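PDB 6E0S: MEM-A1 from Soil metagenome, which probably hydrolyses beta-lactam antibiotics with the help of bound zinc, as a subclass B3 metallo-beta-lactamase. Local coordinates for residues A160-R164 and S175-R179. Residues are numbered along the deposited sequence.
Sequences AVTAR and SWTWR
In an antiparallel sheet, successive residues of a strand bond in turn to the neighbour on one side and on the other, and 160-164 with 175-179 illustrates the rule. Both strands are extended, the axes of these short segments 4.5 Å apart at closest, with 151° between their N-to-C directions. Thr162 faces Thr177 in a hydrogen-bonded pair, Thr162 N to Thr177 O 2.7 Å and Thr177 N to Thr162 O 3.0 Å; Arg164 and Ser175 repeat it, Arg164 N to Ser175 O 2.7 Å and Ser175 N to Arg164 O 2.9 Å. Between them Ala163 and Trp176 form a non-hydrogen-bonded pair, CA atoms 5.0 Å apart, whose backbone groups bond outward, to Gly151 and Glu152 and to Tyr191. The strands make a hairpin inside one sheet of the αββα metallo-beta-lactamase fold. On the face that packs against strands 48-50 and 56-59, Trp176 (chi1 m) sets CZ3 3.5 Å from Ala163 CB, while Val161 (chi1 t) places CG2 3.9 Å from CB of Trp178 (chi1 p); the indole NE1 atoms donate to Asn89 O and Thr37 OG1, respectively. Near Ala160 and Arg179 direct bonds give way to water: one bridges Ala160 O (2.7 Å) and Arg179 N (2.9 Å), another donates to Ala160 O (2.9 Å) and Thr177 O (3.2 Å) and accepts from Thr162 OG1 (2.6 Å). On the threonine face, a further water joins Arg164 NH1 (2.7 Å) to Thr177 OG1 (2.9 Å), whereas Ser175 OG hydrogen-bonds to Thr166 OG1 and Asp193 N, its side chain about 12 Å from a bound zinc ion.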
ATOM      1  N   ALA A 160     -13.746  -4.626  -7.950  1.00 15.50           N
ATOM      2  CA  ALA A 160     -14.135  -3.242  -7.648  1.00 16.01           C
ATOM      3  C   ALA A 160     -13.315  -2.841  -6.422  1.00 16.65           C
ATOM      4  O   ALA A 160     -13.590  -3.309  -5.314  1.00 15.67           O
ATOM      5  CB  ALA A 160     -15.646  -3.112  -7.391  1.00 16.65           C
ATOM      6  N   VAL A 161     -12.298  -2.003  -6.626  1.00 16.90           N
ATOM      7  CA  VAL A 161     -11.368  -1.602  -5.569  1.00 17.25           C
ATOM      8  C   VAL A 161     -11.525  -0.101  -5.326  1.00 17.69           C
ATOM      9  O   VAL A 161     -11.367   0.699  -6.250  1.00 19.23           O
ATOM     10  CB  VAL A 161      -9.912  -1.945  -5.945  1.00 15.75           C
ATOM     11  CG1 VAL A 161      -8.963  -1.604  -4.798  1.00 15.30           C
ATOM     12  CG2 VAL A 161      -9.763  -3.427  -6.311  1.00 14.54           C
ATOM     13  N   THR A 162     -11.779   0.287  -4.075  1.00 16.82           N
ATOM     14  CA  THR A 162     -12.071   1.676  -3.744  1.00 16.24           C
ATOM     15  C   THR A 162     -10.818   2.373  -3.233  1.00 18.15           C
ATOM     16  O   THR A 162     -10.112   1.835  -2.369  1.00 16.65           O
ATOM     17  CB  THR A 162     -13.167   1.747  -2.684  1.00 18.90           C
ATOM     18  OG1 THR A 162     -14.366   1.144  -3.202  1.00 19.97           O
ATOM     19  CG2 THR A 162     -13.470   3.186  -2.277  1.00 20.70           C
ATOM     20  N   ALA A 163     -10.577   3.596  -3.724  1.00 18.18           N
ATOM     21  CA  ALA A 163      -9.505   4.426  -3.181  1.00 18.34           C
ATOM     22  C   ALA A 163      -9.973   5.153  -1.925  1.00 19.12           C
ATOM     23  O   ALA A 163     -11.015   5.838  -1.929  1.00 20.64           O
ATOM     24  CB  ALA A 163      -9.020   5.452  -4.209  1.00 17.75           C
ATOM     25  N   ARG A 164      -9.213   5.004  -0.843  1.00 17.34           N
ATOM     26  CA  ARG A 164      -9.469   5.745   0.391  1.00 15.80           C
ATOM     27  C   ARG A 164      -8.234   6.582   0.694  1.00 14.04           C
ATOM     28  O   ARG A 164      -7.219   6.048   1.146  1.00 16.74           O
ATOM     29  CB  ARG A 164      -9.802   4.807   1.559  1.00 17.93           C
ATOM     30  CG  ARG A 164     -11.044   3.930   1.291  1.00 19.33           C
ATOM     31  CD  ARG A 164     -12.303   4.782   1.171  1.00 20.99           C
ATOM     32  NE  ARG A 164     -12.610   5.587   2.371  1.00 26.99           N
ATOM     33  CZ  ARG A 164     -13.374   5.191   3.395  1.00 30.66           C
ATOM     34  NH1 ARG A 164     -13.936   3.984   3.393  1.00 32.69           N
ATOM     35  NH2 ARG A 164     -13.586   6.004   4.423  1.00 30.25           N
ATOM     36  N   SER A 175      -5.051   4.184   0.872  1.00 16.73           N
ATOM     37  CA  SER A 175      -5.397   2.818   1.246  1.00 15.71           C
ATOM     38  C   SER A 175      -6.520   2.337   0.324  1.00 15.31           C
ATOM     39  O   SER A 175      -7.352   3.126  -0.114  1.00 16.24           O
ATOM     40  CB  SER A 175      -5.825   2.740   2.711  1.00 16.01           C
ATOM     41  OG  SER A 175      -4.776   3.258   3.549  1.00 17.41           O
ATOM     42  N   TRP A 176      -6.548   1.032   0.053  1.00 15.58           N
ATOM     43  CA  TRP A 176      -7.429   0.454  -0.954  1.00 15.56           C
ATOM     44  C   TRP A 176      -8.317  -0.638  -0.361  1.00 16.70           C
ATOM     45  O   TRP A 176      -7.849  -1.486   0.411  1.00 16.97           O
ATOM     46  CB  TRP A 176      -6.589  -0.114  -2.099  1.00 15.14           C
ATOM     47  CG  TRP A 176      -5.724   0.888  -2.761  1.00 16.04           C
ATOM     48  CD1 TRP A 176      -4.405   1.176  -2.450  1.00 16.46           C
ATOM     49  CD2 TRP A 176      -6.070   1.716  -3.866  1.00 17.46           C
ATOM     50  NE1 TRP A 176      -3.925   2.129  -3.324  1.00 18.58           N
ATOM     51  CE2 TRP A 176      -4.919   2.465  -4.205  1.00 18.39           C
ATOM     52  CE3 TRP A 176      -7.236   1.894  -4.618  1.00 17.03           C
ATOM     53  CZ2 TRP A 176      -4.914   3.387  -5.259  1.00 18.21           C
ATOM     54  CZ3 TRP A 176      -7.226   2.797  -5.656  1.00 18.49           C
ATOM     55  CH2 TRP A 176      -6.061   3.531  -5.972  1.00 18.48           C
ATOM     56  N   THR A 177      -9.603  -0.646  -0.717  1.00 16.22           N
ATOM     57  CA  THR A 177     -10.519  -1.624  -0.128  1.00 17.05           C
ATOM     58  C   THR A 177     -11.317  -2.346  -1.221  1.00 17.04           C
ATOM     59  O   THR A 177     -11.628  -1.781  -2.276  1.00 16.42           O
ATOM     60  CB  THR A 177     -11.490  -0.992   0.880  1.00 17.90           C
ATOM     61  OG1 THR A 177     -12.347  -0.082   0.191  1.00 18.21           O
ATOM     62  CG2 THR A 177     -10.742  -0.217   1.989  1.00 18.61           C
ATOM     63  N   TRP A 178     -11.619  -3.621  -0.969  1.00 16.71           N
ATOM     64  CA  TRP A 178     -12.396  -4.429  -1.908  1.00 16.34           C
ATOM     65  C   TRP A 178     -12.934  -5.631  -1.150  1.00 18.46           C
ATOM     66  O   TRP A 178     -12.571  -5.879  -0.001  1.00 19.51           O
ATOM     67  CB  TRP A 178     -11.579  -4.881  -3.141  1.00 13.56           C
ATOM     68  CG  TRP A 178     -10.429  -5.843  -2.876  1.00 15.61           C
ATOM     69  CD1 TRP A 178     -10.376  -7.165  -3.215  1.00 15.40           C
ATOM     70  CD2 TRP A 178      -9.155  -5.536  -2.284  1.00 17.09           C
ATOM     71  NE1 TRP A 178      -9.170  -7.705  -2.848  1.00 16.96           N
ATOM     72  CE2 TRP A 178      -8.407  -6.728  -2.265  1.00 17.50           C
ATOM     73  CE3 TRP A 178      -8.584  -4.375  -1.740  1.00 16.59           C
ATOM     74  CZ2 TRP A 178      -7.115  -6.793  -1.738  1.00 18.47           C
ATOM     75  CZ3 TRP A 178      -7.293  -4.449  -1.218  1.00 17.35           C
ATOM     76  CH2 TRP A 178      -6.576  -5.634  -1.231  1.00 16.61           C
ATOM     77  N   ARG A 179     -13.832  -6.367  -1.790  1.00 17.64           N
ATOM     78  CA  ARG A 179     -14.348  -7.601  -1.208  1.00 17.32           C
ATOM     79  C   ARG A 179     -13.861  -8.770  -2.042  1.00 18.20           C
ATOM     80  O   ARG A 179     -13.857  -8.695  -3.275  1.00 18.26           O
ATOM     81  CB  ARG A 179     -15.890  -7.595  -1.162  1.00 17.41           C
ATOM     82  CG  ARG A 179     -16.403  -6.602  -0.142  1.00 20.54           C
ATOM     83  CD  ARG A 179     -17.867  -6.865   0.247  1.00 23.70           C
ATOM     84  NE  ARG A 179     -18.018  -8.016   1.127  1.00 25.26           N
ATOM     85  CZ  ARG A 179     -17.936  -7.982   2.461  1.00 24.92           C
ATOM     86  NH1 ARG A 179     -17.716  -6.855   3.120  1.00 23.73           N
ATOM     87  NH2 ARG A 179     -18.094  -9.093   3.141  1.00 24.25           N
TER
HETATM   88  O   HOH W   1     -15.048  -5.324  -4.219  1.00 16.11           O
HETATM   89  O   HOH W   2     -14.629  -1.458  -3.381  1.00 17.95           O
HETATM   90  O   HOH W   3     -13.518  -6.721  -5.989  1.00 21.65           O
HETATM   91  O   HOH W   4     -13.928   1.798   1.780  1.00 26.83           O